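Local coordinates for protein D-ribulose-5-phosphate 3-epimerase, putative (Plasmodium falciparum, PDB 1TQX) that probably interconverts D-ribulose 5-phosphate and D-xylulose 5-phosphate as a zinc-binding epimerase built on a TIM barrel, at residues I104-A107 and K108-R111. Sequence-based numbering, arbitrary orientation.
Sequences IQLA and KEIR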
# COMPACT_ATOMS: atom_id res chain seq x y z
N ILE A 104 -8.02 -14.23 8.65
CA ILE A 104 -7.26 -14.39 9.88
C ILE A 104 -6.16 -15.45 9.68
O ILE A 104 -5.03 -15.26 10.13
CB ILE A 104 -8.17 -14.81 11.05
CG1 ILE A 104 -9.09 -13.64 11.43
CG2 ILE A 104 -7.33 -15.23 12.25
CD1 ILE A 104 -10.12 -13.98 12.49
N GLN A 105 -6.49 -16.54 9.01
CA GLN A 105 -5.52 -17.61 8.77
C GLN A 105 -4.35 -17.16 7.89
O GLN A 105 -3.20 -17.50 8.16
CB GLN A 105 -6.21 -18.83 8.14
CG GLN A 105 -5.28 -20.01 7.87
CD GLN A 105 -4.57 -20.51 9.13
OE1 GLN A 105 -5.19 -20.68 10.18
NE2 GLN A 105 -3.27 -20.77 9.01
N LEU A 106 -4.64 -16.40 6.83
CA LEU A 106 -3.59 -15.92 5.93
C LEU A 106 -2.69 -14.94 6.69
O LEU A 106 -1.46 -14.98 6.57
CB LEU A 106 -4.20 -15.21 4.72
CG LEU A 106 -3.48 -15.31 3.37
CD1 LEU A 106 -4.00 -14.22 2.44
CD2 LEU A 106 -1.98 -15.19 3.54
N ALA A 107 -3.31 -14.06 7.47
CA ALA A 107 -2.56 -13.08 8.25
C ALA A 107 -1.61 -13.80 9.21
O ALA A 107 -0.46 -13.39 9.37
CB ALA A 107 -3.52 -12.19 9.03
N LYS A 108 -2.09 -14.87 9.85
CA LYS A 108 -1.26 -15.64 10.77
C LYS A 108 -0.03 -16.17 10.03
O LYS A 108 1.09 -16.09 10.53
CB LYS A 108 -2.05 -16.82 11.35
CG LYS A 108 -3.07 -16.44 12.41
CD LYS A 108 -3.74 -17.68 12.99
CE LYS A 108 -4.71 -17.33 14.11
NZ LYS A 108 -5.40 -18.54 14.64
N GLU A 109 -0.25 -16.71 8.84
CA GLU A 109 0.84 -17.26 8.04
C GLU A 109 1.84 -16.19 7.64
O GLU A 109 3.05 -16.40 7.71
CB GLU A 109 0.28 -17.94 6.79
CG GLU A 109 -0.63 -19.13 7.11
CD GLU A 109 -1.20 -19.79 5.87
OE1 GLU A 109 -1.98 -20.75 6.02
OE2 GLU A 109 -0.87 -19.36 4.75
N ILE A 110 1.33 -15.03 7.21
CA ILE A 110 2.21 -13.94 6.82
C ILE A 110 3.06 -13.50 8.01
O ILE A 110 4.27 -13.33 7.89
CB ILE A 110 1.40 -12.76 6.24
CG1 ILE A 110 0.82 -13.16 4.88
CG2 ILE A 110 2.28 -11.52 6.09
CD1 ILE A 110 -0.06 -12.11 4.22
N ARG A 111 2.43 -13.34 9.17
CA ARG A 111 3.17 -12.94 10.37
C ARG A 111 4.17 -14.03 10.77
O ARG A 111 5.26 -13.72 11.26
CB ARG A 111 2.22 -12.64 11.55
CG ARG A 111 1.18 -11.54 11.31
CD ARG A 111 1.79 -10.26 10.72
NE ARG A 111 2.75 -9.59 11.59
CZ ARG A 111 2.44 -8.84 12.65
NH1 ARG A 111 1.17 -8.66 13.00
NH2 ARG A 111 3.40 -8.27 13.36
O HOH W 1 -6.61 -19.25 11.96
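Q105 sends CG anti to its own N (chi1 -179°) and then bends at chi2 (58°), while E109, one turn later, sets CG beside its backbone N, anti to its carbonyl carbon, and runs extended from there; amide and carboxylate therefore meet on the outer face of helix 100-111. Q105 NE2 donates to E109 OE1 at 3.3 Å, a long but straight bond. E109 OE1 lies close to the amide plane of Q105 and is met on the anti side of the carboxylate, somewhat out of the carboxylate plane, with the two flat groups turned 64° apart. A water donates to Q105 OE1 at 2.7 Å and accepts from K108 NZ at 3.0 Å. K108, extended beyond CG, reaches this water alongside I104, its CE 3.8 Å from I104 CG2. Beneath run regular i to i+4 backbone bonds, such as I110 N to L106 O (2.9 Å).

On the buried face L106 CD2 rests against I110 CD1, 3.7 Å away, and both side chains pack on F91 of strand 88-92; A107 and I110 touch C117 of strand 116-121. This is the amphipathic helix of a beta-alpha-beta unit in the TIM barrel; at its last residue, R111, NH1 hydrogen-bonds L138 O. The two partners of the Q105 amide agree on which end is nitrogen and probably limit its rotation, linking it to E109 directly and to K108 through water.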